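Local atomic coordinates of beta-galactosidase (Streptococcus pneumoniae, PDB entry 4CUA), a protein that probably binds galactose-containing glycans through this calcium-bearing carbohydrate-binding module, part of an enzyme that hydrolyses terminal beta-galactosides. Residues 6-11 / 72-77; 19-24 / 120-125; 36-41 / 45-50; 126-131 / 157-162; 138-141 / 145-148. All blocks are in the same frame, centred on the assembly; numbering follows the deposited sequence.

Contact 1 (6-11 / 72-77). With EDO (1,2-ethanediol), chain I.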
# COMPACT_ATOMS: atom_id res chain seq x y z
N ALA A 6 -3.98 -3.52 17.46
CA ALA A 6 -2.81 -4.25 16.98
C ALA A 6 -2.51 -3.78 15.54
O ALA A 6 -3.41 -3.42 14.79
CB ALA A 6 -3.08 -5.72 16.92
N ASN A 7 -1.26 -3.77 15.24
CA ASN A 7 -0.82 -3.40 13.87
C ASN A 7 -0.92 -4.65 13.02
O ASN A 7 -0.17 -5.57 13.20
CB ASN A 7 0.61 -2.81 13.94
CG ASN A 7 1.16 -2.45 12.58
OD1 ASN A 7 1.06 -3.25 11.65
ND2 ASN A 7 1.80 -1.32 12.48
N ILE A 8 -1.80 -4.63 12.02
CA ILE A 8 -2.08 -5.75 11.19
C ILE A 8 -1.49 -5.61 9.78
O ILE A 8 -1.72 -6.45 8.95
CB ILE A 8 -3.61 -5.99 11.11
CG1 ILE A 8 -4.33 -4.76 10.66
CG2 ILE A 8 -4.13 -6.48 12.49
CD1 ILE A 8 -5.84 -4.94 10.33
N SER A 9 -0.59 -4.64 9.58
CA SER A 9 0.16 -4.57 8.33
C SER A 9 1.62 -4.90 8.43
O SER A 9 2.21 -5.35 7.45
CB SER A 9 0.05 -3.16 7.78
OG SER A 9 0.44 -2.15 8.64
N ASP A 10 2.24 -4.72 9.61
CA ASP A 10 3.64 -5.03 9.71
C ASP A 10 4.04 -6.41 9.35
O ASP A 10 3.35 -7.40 9.73
CB ASP A 10 4.21 -4.84 11.12
CG ASP A 10 4.26 -3.42 11.61
OD1 ASP A 10 4.16 -2.42 10.87
OD2 ASP A 10 4.39 -3.23 12.87
N GLN A 11 5.17 -6.58 8.71
CA GLN A 11 5.76 -7.88 8.51
C GLN A 11 6.09 -8.53 9.84
O GLN A 11 6.45 -7.86 10.79
CB GLN A 11 7.10 -7.83 7.78
CG GLN A 11 7.05 -7.42 6.35
CD GLN A 11 8.45 -7.18 5.83
OE1 GLN A 11 9.38 -7.93 6.11
NE2 GLN A 11 8.62 -6.18 4.94
N SER A 72 -5.76 -14.31 6.08
CA SER A 72 -6.91 -13.96 6.93
C SER A 72 -7.61 -12.77 6.42
O SER A 72 -6.97 -11.82 5.94
CB SER A 72 -6.41 -13.68 8.32
OG SER A 72 -7.50 -13.48 9.21
N LYS A 73 -8.91 -12.77 6.50
CA LYS A 73 -9.61 -11.54 6.43
C LYS A 73 -9.41 -10.76 7.70
O LYS A 73 -9.21 -11.34 8.77
CB LYS A 73 -11.14 -11.71 6.23
CG LYS A 73 -11.53 -12.28 4.92
CD LYS A 73 -13.05 -12.19 4.77
CE LYS A 73 -13.45 -12.77 3.44
NZ LYS A 73 -14.94 -12.73 3.20
N ARG A 74 -9.46 -9.46 7.58
CA ARG A 74 -9.47 -8.57 8.73
C ARG A 74 -10.52 -7.51 8.58
O ARG A 74 -10.89 -7.12 7.47
CB ARG A 74 -8.11 -7.84 8.85
CG ARG A 74 -6.94 -8.74 9.05
CD ARG A 74 -6.40 -8.71 10.45
NE ARG A 74 -5.27 -9.56 10.65
CZ ARG A 74 -5.09 -10.12 11.87
NH1 ARG A 74 -5.99 -9.85 12.81
NH2 ARG A 74 -4.09 -10.92 12.09
N SER A 75 -10.98 -7.00 9.72
CA SER A 75 -11.89 -5.87 9.78
C SER A 75 -11.11 -4.54 9.81
O SER A 75 -10.41 -4.23 10.76
CB SER A 75 -12.76 -5.94 11.05
OG SER A 75 -13.56 -4.78 11.10
N VAL A 76 -11.20 -3.78 8.73
CA VAL A 76 -10.36 -2.63 8.50
C VAL A 76 -11.14 -1.35 8.36
O VAL A 76 -12.06 -1.22 7.52
CB VAL A 76 -9.49 -2.81 7.20
CG1 VAL A 76 -8.61 -1.60 6.99
CG2 VAL A 76 -8.74 -4.12 7.25
N ASP A 77 -10.75 -0.33 9.08
CA ASP A 77 -11.36 0.96 9.00
C ASP A 77 -10.42 2.17 8.93
O ASP A 77 -10.79 3.31 9.07
CB ASP A 77 -12.43 1.13 10.14
CG ASP A 77 -11.82 1.42 11.50
OD1 ASP A 77 -10.57 1.38 11.63
OD2 ASP A 77 -12.59 1.64 12.47
C1 EDO I . -10.45 -8.51 12.78
O1 EDO I . -10.89 -9.11 11.59
C2 EDO I . -9.11 -9.01 13.21
O2 EDO I . -8.24 -7.89 13.19
O HOH W 1 -2.70 -9.04 9.06

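Contact 2 (19-24 / 120-125). With EDO (1,2-ethanediol), chain H; EDO (1,2-ethanediol), chain E.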
# COMPACT_ATOMS: atom_id res chain seq x y z
N LEU A 19 1.61 -9.31 3.87
CA LEU A 19 2.52 -9.07 2.75
C LEU A 19 2.07 -7.80 2.08
O LEU A 19 0.90 -7.64 1.75
CB LEU A 19 2.38 -10.20 1.71
CG LEU A 19 3.07 -10.13 0.37
CD1 LEU A 19 4.58 -10.21 0.57
CD2 LEU A 19 2.64 -11.35 -0.44
N ALA A 20 3.01 -6.88 1.88
CA ALA A 20 2.78 -5.71 1.03
C ALA A 20 2.90 -6.12 -0.42
O ALA A 20 3.71 -6.98 -0.83
CB ALA A 20 3.81 -4.63 1.34
N PHE A 21 2.10 -5.48 -1.27
CA PHE A 21 2.15 -5.76 -2.71
C PHE A 21 1.95 -4.42 -3.44
O PHE A 21 1.43 -3.45 -2.90
CB PHE A 21 1.08 -6.78 -3.11
CG PHE A 21 -0.35 -6.33 -2.83
CD1 PHE A 21 -1.07 -5.59 -3.76
CD2 PHE A 21 -1.01 -6.67 -1.63
CE1 PHE A 21 -2.36 -5.22 -3.52
CE2 PHE A 21 -2.28 -6.27 -1.40
CZ PHE A 21 -2.95 -5.52 -2.33
N ALA A 22 2.42 -4.37 -4.70
CA ALA A 22 2.27 -3.21 -5.54
C ALA A 22 2.01 -3.63 -6.95
O ALA A 22 2.44 -4.70 -7.37
CB ALA A 22 3.49 -2.35 -5.50
N SER A 23 1.29 -2.79 -7.69
CA SER A 23 1.09 -3.10 -9.12
C SER A 23 2.43 -3.08 -9.88
O SER A 23 2.65 -3.87 -10.80
CB SER A 23 0.13 -2.07 -9.69
OG SER A 23 0.55 -0.77 -9.48
N ASP A 24 3.32 -2.18 -9.51
CA ASP A 24 4.62 -1.99 -10.11
C ASP A 24 5.47 -1.21 -9.13
O ASP A 24 4.98 -0.47 -8.24
CB ASP A 24 4.51 -1.23 -11.44
CG ASP A 24 5.74 -1.25 -12.23
OD1 ASP A 24 6.43 -2.28 -12.28
OD2 ASP A 24 6.06 -0.17 -12.87
N HIS A 120 -3.13 -12.41 -11.72
CA HIS A 120 -3.54 -12.36 -10.32
C HIS A 120 -4.86 -11.63 -10.21
O HIS A 120 -5.07 -10.61 -10.84
CB HIS A 120 -2.44 -11.65 -9.52
CG HIS A 120 -2.57 -11.86 -8.05
ND1 HIS A 120 -3.43 -11.13 -7.29
CD2 HIS A 120 -2.00 -12.76 -7.22
CE1 HIS A 120 -3.37 -11.53 -6.03
NE2 HIS A 120 -2.53 -12.54 -5.97
N VAL A 121 -5.68 -12.11 -9.26
CA VAL A 121 -6.99 -11.50 -8.97
C VAL A 121 -6.90 -10.03 -8.68
O VAL A 121 -7.82 -9.24 -8.94
CB VAL A 121 -7.74 -12.22 -7.85
CG1 VAL A 121 -8.14 -13.61 -8.33
CG2 VAL A 121 -6.97 -12.27 -6.54
N PHE A 122 -5.79 -9.59 -8.12
CA PHE A 122 -5.67 -8.19 -7.82
C PHE A 122 -5.70 -7.27 -9.04
O PHE A 122 -6.00 -6.12 -8.91
CB PHE A 122 -4.39 -7.85 -7.02
CG PHE A 122 -4.35 -8.39 -5.63
CD1 PHE A 122 -5.48 -8.81 -4.93
CD2 PHE A 122 -3.12 -8.44 -4.98
CE1 PHE A 122 -5.40 -9.30 -3.63
CE2 PHE A 122 -3.04 -8.90 -3.67
CZ PHE A 122 -4.16 -9.31 -3.00
N ASN A 123 -5.35 -7.81 -10.21
CA ASN A 123 -5.33 -7.00 -11.41
C ASN A 123 -6.72 -6.78 -12.02
O ASN A 123 -6.81 -5.99 -12.97
CB ASN A 123 -4.44 -7.64 -12.44
CG ASN A 123 -2.99 -7.65 -11.99
OD1 ASN A 123 -2.50 -6.65 -11.47
ND2 ASN A 123 -2.31 -8.77 -12.22
N ASP A 124 -7.72 -7.51 -11.56
CA ASP A 124 -9.12 -7.37 -12.08
C ASP A 124 -9.85 -6.33 -11.26
O ASP A 124 -10.10 -6.55 -10.05
CB ASP A 124 -9.78 -8.72 -12.04
CG ASP A 124 -11.19 -8.73 -12.66
OD1 ASP A 124 -11.66 -7.61 -13.01
OD2 ASP A 124 -11.74 -9.87 -12.68
N SER A 125 -10.22 -5.22 -11.87
CA SER A 125 -10.91 -4.14 -11.17
C SER A 125 -12.28 -4.60 -10.61
O SER A 125 -12.71 -4.00 -9.59
CB SER A 125 -11.04 -2.90 -12.06
OG SER A 125 -11.84 -3.27 -13.18
C1 EDO H . -5.74 -16.08 -6.64
O1 EDO H . -6.21 -16.94 -7.68
C2 EDO H . -4.52 -15.31 -7.21
O2 EDO H . -4.88 -14.71 -8.44
C1 EDO E . -2.61 -4.67 -8.75
O1 EDO E . -1.63 -5.14 -9.55
C2 EDO E . -2.02 -4.73 -7.28
O2 EDO E . -2.67 -3.82 -6.55

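Contact 3 (36-41 / 45-50). With CA (calcium ion), chain C; EDO (1,2-ethanediol), chain F; EDO (1,2-ethanediol), chain D.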
# COMPACT_ATOMS: atom_id res chain seq x y z
N ASP A 36 8.01 -2.73 6.78
CA ASP A 36 9.22 -3.29 7.39
C ASP A 36 9.55 -2.65 8.76
O ASP A 36 10.60 -3.00 9.36
CB ASP A 36 10.40 -3.25 6.48
CG ASP A 36 10.85 -1.86 6.13
OD1 ASP A 36 10.26 -0.89 6.57
OD2 ASP A 36 11.80 -1.79 5.34
N LYS A 37 8.70 -1.76 9.22
CA LYS A 37 8.81 -1.05 10.51
C LYS A 37 9.94 -0.06 10.50
O LYS A 37 10.25 0.51 11.56
CB LYS A 37 8.92 -2.03 11.72
CG LYS A 37 7.62 -2.86 11.88
CD LYS A 37 7.88 -4.07 12.74
CE LYS A 37 8.51 -5.18 11.90
NZ LYS A 37 8.81 -6.46 12.59
N LEU A 38 10.54 0.23 9.35
CA LEU A 38 11.55 1.29 9.23
C LEU A 38 10.86 2.46 8.57
O LEU A 38 10.13 2.28 7.60
CB LEU A 38 12.74 0.85 8.39
CG LEU A 38 13.54 -0.31 8.95
CD1 LEU A 38 14.65 -0.69 7.99
CD2 LEU A 38 14.07 0.02 10.35
N ILE A 39 11.02 3.64 9.09
CA ILE A 39 10.41 4.83 8.58
C ILE A 39 11.52 5.80 8.32
O ILE A 39 12.26 6.21 9.25
CB ILE A 39 9.39 5.44 9.54
CG1 ILE A 39 8.28 4.39 9.83
CG2 ILE A 39 8.84 6.75 8.98
CD1 ILE A 39 7.15 4.94 10.63
N SER A 40 11.69 6.21 7.06
CA SER A 40 12.74 7.16 6.71
C SER A 40 12.25 8.12 5.64
O SER A 40 11.75 7.72 4.59
CB SER A 40 13.97 6.47 6.16
OG SER A 40 14.90 7.50 5.78
N TYR A 41 12.43 9.40 5.88
CA TYR A 41 12.06 10.43 4.92
C TYR A 41 13.24 11.02 4.13
O TYR A 41 13.11 12.02 3.46
CB TYR A 41 11.27 11.53 5.63
CG TYR A 41 9.97 10.98 6.14
CD1 TYR A 41 8.86 10.82 5.34
CD2 TYR A 41 9.84 10.64 7.48
CE1 TYR A 41 7.68 10.30 5.87
CE2 TYR A 41 8.69 10.14 7.99
CZ TYR A 41 7.59 10.02 7.20
OH TYR A 41 6.40 9.51 7.67
N PRO A 45 18.74 5.92 6.26
CA PRO A 45 18.84 5.21 5.03
C PRO A 45 17.66 5.47 4.13
O PRO A 45 16.58 5.83 4.61
CB PRO A 45 18.79 3.77 5.51
CG PRO A 45 17.79 3.82 6.61
CD PRO A 45 18.02 5.14 7.30
N ALA A 46 17.84 5.25 2.84
CA ALA A 46 16.74 5.20 1.92
C ALA A 46 15.92 3.98 2.26
O ALA A 46 16.43 2.84 2.28
CB ALA A 46 17.20 5.15 0.49
N ASN A 47 14.64 4.21 2.50
CA ASN A 47 13.71 3.11 2.80
C ASN A 47 12.31 3.49 2.31
O ASN A 47 11.65 4.34 2.89
CB ASN A 47 13.64 2.85 4.31
CG ASN A 47 12.73 1.67 4.62
OD1 ASN A 47 11.52 1.87 4.87
ND2 ASN A 47 13.27 0.49 4.57
N ARG A 48 11.94 2.97 1.16
CA ARG A 48 10.70 3.39 0.52
C ARG A 48 10.32 2.47 -0.60
O ARG A 48 11.20 1.86 -1.22
CB ARG A 48 10.82 4.83 0.06
CG ARG A 48 12.04 5.10 -0.80
CD ARG A 48 12.07 6.53 -1.24
NE ARG A 48 13.25 6.90 -2.01
CZ ARG A 48 14.39 7.36 -1.48
NH1 ARG A 48 14.58 7.45 -0.19
NH2 ARG A 48 15.40 7.66 -2.31
N TRP A 49 9.00 2.36 -0.87
CA TRP A 49 8.53 1.96 -2.16
C TRP A 49 8.41 3.21 -3.00
O TRP A 49 8.01 4.27 -2.52
CB TRP A 49 7.15 1.33 -2.06
CG TRP A 49 6.49 1.19 -3.41
CD1 TRP A 49 6.62 0.16 -4.24
CD2 TRP A 49 5.62 2.15 -4.05
NE1 TRP A 49 5.88 0.38 -5.38
CE2 TRP A 49 5.29 1.60 -5.30
CE3 TRP A 49 5.14 3.39 -3.70
CZ2 TRP A 49 4.43 2.26 -6.19
CZ3 TRP A 49 4.28 4.04 -4.59
CH2 TRP A 49 3.95 3.46 -5.81
N THR A 50 8.79 3.10 -4.28
CA THR A 50 8.42 4.14 -5.25
C THR A 50 8.15 3.44 -6.55
O THR A 50 8.52 2.30 -6.74
CB THR A 50 9.53 5.17 -5.49
OG1 THR A 50 10.48 4.66 -6.42
CG2 THR A 50 10.26 5.64 -4.25
CA CA C . 9.51 1.19 5.68
C1 EDO F . 15.93 0.55 -0.33
O1 EDO F . 15.23 -0.48 -0.98
C2 EDO F . 15.60 1.89 -0.98
O2 EDO F . 14.23 2.28 -0.72
C1 EDO D . 13.59 8.31 -5.54
O1 EDO D . 14.78 8.82 -4.95
C2 EDO D . 13.68 6.85 -5.90
O2 EDO D . 13.83 6.09 -4.66
O HOH W 2 13.53 6.91 2.49

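Contact 4 (126-131 / 157-162). With EDO (1,2-ethanediol), chain E.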
# COMPACT_ATOMS: atom_id res chain seq x y z
N ALA A 126 -12.90 -5.65 -11.14
CA ALA A 126 -14.14 -6.19 -10.53
C ALA A 126 -13.94 -6.74 -9.12
O ALA A 126 -14.90 -7.00 -8.38
CB ALA A 126 -14.80 -7.24 -11.42
N ASN A 127 -12.68 -6.96 -8.73
CA ASN A 127 -12.41 -7.52 -7.44
C ASN A 127 -12.17 -6.48 -6.33
O ASN A 127 -11.87 -6.91 -5.21
CB ASN A 127 -11.20 -8.47 -7.56
CG ASN A 127 -11.53 -9.74 -8.30
OD1 ASN A 127 -12.68 -10.19 -8.25
ND2 ASN A 127 -10.55 -10.36 -8.95
N TRP A 128 -12.30 -5.21 -6.68
CA TRP A 128 -12.11 -4.11 -5.78
C TRP A 128 -13.34 -3.19 -5.71
O TRP A 128 -14.01 -2.96 -6.73
CB TRP A 128 -10.96 -3.26 -6.23
CG TRP A 128 -9.66 -4.04 -6.22
CD1 TRP A 128 -9.08 -4.64 -7.27
CD2 TRP A 128 -8.81 -4.27 -5.09
NE1 TRP A 128 -7.94 -5.32 -6.89
CE2 TRP A 128 -7.73 -5.04 -5.55
CE3 TRP A 128 -8.85 -3.89 -3.78
CZ2 TRP A 128 -6.71 -5.50 -4.70
CZ3 TRP A 128 -7.81 -4.32 -2.91
CH2 TRP A 128 -6.75 -5.09 -3.41
N LYS A 129 -13.60 -2.67 -4.51
CA LYS A 129 -14.52 -1.56 -4.39
C LYS A 129 -13.89 -0.45 -3.59
O LYS A 129 -12.98 -0.74 -2.73
CB LYS A 129 -15.79 -1.97 -3.64
CG LYS A 129 -16.67 -2.96 -4.43
CD LYS A 129 -18.04 -3.05 -3.77
CE LYS A 129 -18.87 -4.05 -4.53
NZ LYS A 129 -20.16 -4.27 -3.83
N PRO A 130 -14.31 0.79 -3.82
CA PRO A 130 -13.77 1.89 -3.04
C PRO A 130 -14.30 1.93 -1.62
O PRO A 130 -15.42 1.54 -1.39
CB PRO A 130 -14.20 3.14 -3.78
CG PRO A 130 -15.51 2.71 -4.41
CD PRO A 130 -15.35 1.28 -4.78
N VAL A 131 -13.46 2.31 -0.66
CA VAL A 131 -13.93 2.51 0.68
C VAL A 131 -15.01 3.63 0.69
O VAL A 131 -15.05 4.51 -0.16
CB VAL A 131 -12.77 2.78 1.65
CG1 VAL A 131 -11.88 1.55 1.64
CG2 VAL A 131 -12.07 4.11 1.38
N ALA A 157 -7.64 -7.74 1.78
CA ALA A 157 -6.63 -6.75 1.32
C ALA A 157 -7.20 -5.39 1.14
O ALA A 157 -8.36 -5.24 0.72
CB ALA A 157 -6.02 -7.21 0.02
N ILE A 158 -6.43 -4.37 1.45
CA ILE A 158 -6.73 -3.06 0.99
C ILE A 158 -5.55 -2.57 0.21
O ILE A 158 -4.44 -3.07 0.42
CB ILE A 158 -7.20 -2.08 2.10
CG1 ILE A 158 -6.02 -1.76 3.04
CG2 ILE A 158 -8.43 -2.67 2.78
CD1 ILE A 158 -6.18 -0.46 3.79
N ARG A 159 -5.81 -1.61 -0.64
CA ARG A 159 -4.77 -0.92 -1.38
C ARG A 159 -5.10 0.54 -1.60
O ARG A 159 -6.28 0.97 -1.53
CB ARG A 159 -4.46 -1.57 -2.72
CG ARG A 159 -5.51 -1.34 -3.81
CD ARG A 159 -5.19 -2.20 -5.02
NE ARG A 159 -6.14 -1.86 -6.08
CZ ARG A 159 -6.13 -2.49 -7.27
NH1 ARG A 159 -5.20 -3.40 -7.54
NH2 ARG A 159 -7.03 -2.14 -8.16
N ILE A 160 -4.07 1.32 -1.82
CA ILE A 160 -4.17 2.69 -2.20
C ILE A 160 -3.59 2.81 -3.63
O ILE A 160 -2.47 2.50 -3.87
CB ILE A 160 -3.60 3.68 -1.13
CG1 ILE A 160 -3.83 5.10 -1.55
CG2 ILE A 160 -2.11 3.39 -0.85
CD1 ILE A 160 -3.44 6.16 -0.54
N ARG A 161 -4.43 3.30 -4.54
CA ARG A 161 -4.12 3.38 -5.98
C ARG A 161 -3.98 4.83 -6.33
O ARG A 161 -4.88 5.68 -6.08
CB ARG A 161 -5.26 2.70 -6.74
CG ARG A 161 -5.05 2.72 -8.26
CD ARG A 161 -5.97 1.76 -8.93
NE ARG A 161 -7.38 1.91 -8.56
CZ ARG A 161 -8.20 2.83 -9.02
NH1 ARG A 161 -7.82 3.71 -9.94
NH2 ARG A 161 -9.44 2.84 -8.58
N MSE A 162 -2.81 5.19 -6.88
CA MSE A 162 -2.32 6.54 -6.85
C MSE A 162 -1.71 7.04 -8.15
O MSE A 162 -0.99 6.29 -8.79
CB MSE A 162 -1.15 6.65 -5.86
CG MSE A 162 -1.62 6.29 -4.44
SE MSE A 162 -0.09 6.03 -3.23
CE MSE A 162 0.62 4.40 -4.03
C1 EDO E . -2.61 -4.67 -8.75
O1 EDO E . -1.63 -5.14 -9.55
C2 EDO E . -2.02 -4.73 -7.28
O2 EDO E . -2.67 -3.82 -6.55

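Contact 5 (138-141 / 145-148)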
# COMPACT_ATOMS: atom_id res chain seq x y z
N ALA A 138 -6.89 17.04 4.06
CA ALA A 138 -7.33 17.94 2.98
C ALA A 138 -6.28 18.05 1.90
O ALA A 138 -6.59 18.21 0.72
CB ALA A 138 -7.67 19.34 3.55
N GLN A 139 -5.01 17.92 2.29
CA GLN A 139 -3.93 17.72 1.33
C GLN A 139 -2.93 16.74 1.87
O GLN A 139 -2.53 16.81 3.03
CB GLN A 139 -3.23 19.01 0.99
CG GLN A 139 -2.79 19.82 2.15
CD GLN A 139 -2.92 21.31 1.88
OE1 GLN A 139 -2.91 21.78 0.72
NE2 GLN A 139 -3.04 22.08 2.96
N LEU A 140 -2.49 15.84 1.01
CA LEU A 140 -1.44 14.91 1.41
C LEU A 140 -0.15 15.66 1.62
O LEU A 140 0.17 16.62 0.88
CB LEU A 140 -1.27 13.87 0.30
CG LEU A 140 -2.50 13.07 -0.10
CD1 LEU A 140 -2.13 12.04 -1.16
CD2 LEU A 140 -3.16 12.43 1.10
N LYS A 141 0.63 15.20 2.60
CA LYS A 141 1.89 15.81 2.92
C LYS A 141 2.99 14.75 3.02
O LYS A 141 2.86 13.72 3.68
CB LYS A 141 1.81 16.54 4.27
CG LYS A 141 0.91 17.77 4.26
CD LYS A 141 1.64 18.98 3.67
CE LYS A 141 0.71 20.16 3.35
NZ LYS A 141 -0.38 20.29 4.36
N MSE A 145 3.15 10.64 8.69
CA MSE A 145 2.12 9.61 8.46
C MSE A 145 0.82 10.30 8.20
O MSE A 145 0.34 11.10 9.04
CB MSE A 145 2.03 8.73 9.68
CG MSE A 145 3.28 7.95 10.05
SE MSE A 145 4.02 6.80 8.62
CE MSE A 145 2.62 5.46 8.58
N ASN A 146 0.24 10.06 7.04
CA ASN A 146 -1.05 10.67 6.62
C ASN A 146 -2.13 9.68 6.96
O ASN A 146 -2.09 8.54 6.52
CB ASN A 146 -1.06 10.92 5.09
CG ASN A 146 -0.20 12.08 4.66
OD1 ASN A 146 -0.69 13.02 4.06
ND2 ASN A 146 1.12 12.05 4.96
N HIS A 147 -3.12 10.09 7.75
CA HIS A 147 -4.10 9.16 8.29
C HIS A 147 -5.43 9.23 7.56
O HIS A 147 -5.92 10.31 7.31
CB HIS A 147 -4.33 9.50 9.77
CG HIS A 147 -3.10 9.44 10.58
ND1 HIS A 147 -2.47 8.26 10.85
CD2 HIS A 147 -2.34 10.41 11.10
CE1 HIS A 147 -1.38 8.50 11.56
NE2 HIS A 147 -1.29 9.78 11.75
N PHE A 148 -5.94 8.06 7.23
CA PHE A 148 -7.21 7.84 6.56
C PHE A 148 -8.09 6.93 7.40
O PHE A 148 -7.62 6.04 8.08
CB PHE A 148 -6.99 7.12 5.20
CG PHE A 148 -6.06 7.84 4.28
CD1 PHE A 148 -6.46 8.86 3.45
CD2 PHE A 148 -4.71 7.47 4.24
CE1 PHE A 148 -5.58 9.51 2.60
CE2 PHE A 148 -3.83 8.11 3.38
CZ PHE A 148 -4.26 9.12 2.54

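Contact 1 (6-11 / 72-77)
Water 1 is gripped from both segments: it donates to Ile8 O at 2.8 Å and accepts from Arg74 NE at 3.1 Å. The contact lays the N-terminal loop against strand 70-83 of the galactose-binding beta-sandwich, and no direct hydrogen bond crosses it. The rest is packing beside the Arg74 side chain. Ile8 CG2 stands over one face of the guanidinium, toward its rim, 3.8 Å from Arg74 NE, while Ile8 CD1 lies along CB, CG and CD of the same arginine and comes within 4.3 Å of Val76 CG2. A bend in the arginine, chi2 -106°, brings its aliphatic part and its planar end alongside the isoleucine, the two side chains running past each other in opposite directions. The guanidinium is held by more than the water: NH2 bonds to Gly66 O, and NH1 donates to O2 of an ethanediol, probably from the crystallisation liquor, at 3.0 Å near the guanidinium plane. O1 of that ethanediol takes the backbone proton of Ser75 N at 2.8 Å. On the loop side, Ile8 sits within a turn closed by the side chain of Asn7, an Asx motif, in which Asn7 OD1 accepts from Asp10 N at 2.8 Å (N-H...O 161°) and from Ser9 N at 3.0 Å, the two donors arriving from opposite faces of the amide plane.

Contact 2 (19-24 / 120-125)
The Phe122 ring is sandwiched: one face carries the Phe21 ring and the opposite face carries CE1 of His120, which sits over the ring centre. Phe21 in turn has Phe122 CE2 over the middle of one of its faces, and O2 of an ethanediol at its edge, 3.4 Å from Phe21 CE1. The two phenylalanines form a face-to-face stack with centroids 4.3 Å apart and planes inclined by 29°; the closest carbons, Phe21 CE2 and Phe122 CE2, are 3.6 Å apart. This buried stack joins edge strand 19-22 of the beta-sandwich to a 3-10 turn, 121-123, in the long loop between strands 94-100 and 128-130. Ala157 on strand 157-163 touches both rings, and the Trp128 ring also meets Phe122. Phe21 reaches across because its CG lies between the backbone N and the carbonyl carbon (chi1 61°). Near the stack, O1 of the same ethanediol donates to Asn123 OD1 at 2.6 Å. A second ethanediol lies over a face of His120, and its O2 accepts from Val121 N at 2.8 Å. The 3-10 turn is closed by Asn123 N donating to His120 O at 2.9 Å. His120 is fixed as well by NE2, bonded to Thr107 O, and by ND1, which accepts from Phe122 N at 2.9 Å along a nearly straight N-H (168°).

Contact 3 (36-41 / 45-50)
Ser40 and Asn47 are the nearest backbone pair, CA to CA 5.7 Å, where the chain doubles back through a short loop with a cis peptide before Pro45. The turn is secured by Ser40 OG, which donates to Pro45 O at 2.6 Å, and Ser40 CB packs against CB of Asn47. Both segments also converge on a calcium ion: Asp36 OD1 binds it at 2.4 Å, Leu38 O at 2.3 Å and Asn47 OD1 at 2.3 Å. Asn33 O, Thr174 O and Glu175 complete the site. Asn47, with CG anti to the backbone N (chi1 -178°), uses both ends of its amide, since ND2 donates to Asp36 OD2 at 2.8 Å, nearly straight at 170° and on the syn lone pair. The carboxylate and amide planes are 26° apart. Leu38 N donates to the same Asp36 OD1 from above the carboxylate plane, at 3.0 Å, an Asx turn. Beyond Asn47, water 2 accepts from Asn47 N and Arg48 NH1 close to Ser40 O. With one carboxylate oxygen on calcium and the other on an amide, Asp36 is locked in rotation, and the ion probably serves to pin these loops of the galactose-binding module to strand 172-177.

Contact 4 (126-131 / 157-162)
Strands 128-130 and 157-162 are not paired: their axes come within 9.0 Å at 63°, with Trp128 CA and Ile158 CA nearest, 8.7 Å apart. Strand 94-100 lies between them in the antiparallel sheet of the galactose-binding sandwich, pairing with both, and the contact spans it through side chains. The Arg159 guanidinium lies flat on the Trp128 indole, planes 11° apart. Arg159 CZ is 3.5 Å from the centroid of the five-membered ring, over its face, a cation-pi pair. Arg159 CD makes a CH-pi contact, 3.7 Å from the centroid of the six-membered ring. This coverage of both rings follows from a chain extended from CG to NE (chi2 -172°). At the far rim of the indole, Trp128 CH2 packs 4.1 Å from Ala157 CB. The polar edges are used outward: Trp128 NE1 donates to Phe122 O, Arg159 NE forms a salt bridge with Glu98, and Arg159 NH1 donates to ethanediol O2 at 2.7 Å. Trp128 NE1 and Arg159 NH1, both donors, sit 3.4 Å apart without bonding. Edge-on bonds and the face-on indole together fix the rotation of the guanidinium, and the Glu98 carboxylate would probably offset the positive charge of the guanidinium stacked on the indole.

Contact 5 (138-141 / 145-148)
Asn146 CB points toward residues 138-141, and with CG anti to the carbonyl carbon (chi1 -74°) the amide is set against the backbone of Lys141. CG itself lies 3.6 Å from Lys141 O. At one corner, OD1 accepts from Lys141 N at 2.9 Å (166°), in the carbonyl plane and on a lone pair, and it also stands 3.3 Å from Leu140 CA. At the other, ND2 donates to Lys141 O at 2.7 Å (157°), close to the amide plane. The amide thus reads both the N-H and the C=O of one residue, as a strand partner would, and couples the loop 138-141 to strand 145-155 in the galactose-binding beta-sandwich, which runs antiparallel beside strand 70-83. ND2 has further weak bonds to Glu144 O and Val81 O. Beside the amide, Leu140 CD2, 3.9 Å from Asn146 OD1, meets the edge of the Phe148 ring near its plane, 3.8 Å from CZ.

From the N terminus, contact 1 opens in the first loop and closes 61 residues later on strand 70-83. Contact 2 opens on strand 19-22 before that closure and ends in the loop after strand 94-100, so the two cross. Contact 3, a short calcium-bound turn, falls within both loops; Lys37 and Asp36 touch the 6-11 loop, and Trp49 NE1 reaches Asp24 O. Contact 4 opens after contact 2 closes, is tied to it by the Phe122 O to Trp128 NE1 bond and by one ethanediol that touches both, and spans strands 128-130 and 157-163. Contact 5 lies wholly between the segments of contact 4, and its Met145 touches Tyr41 and Ile39 of contact 3. All five reach the same curled antiparallel sheet.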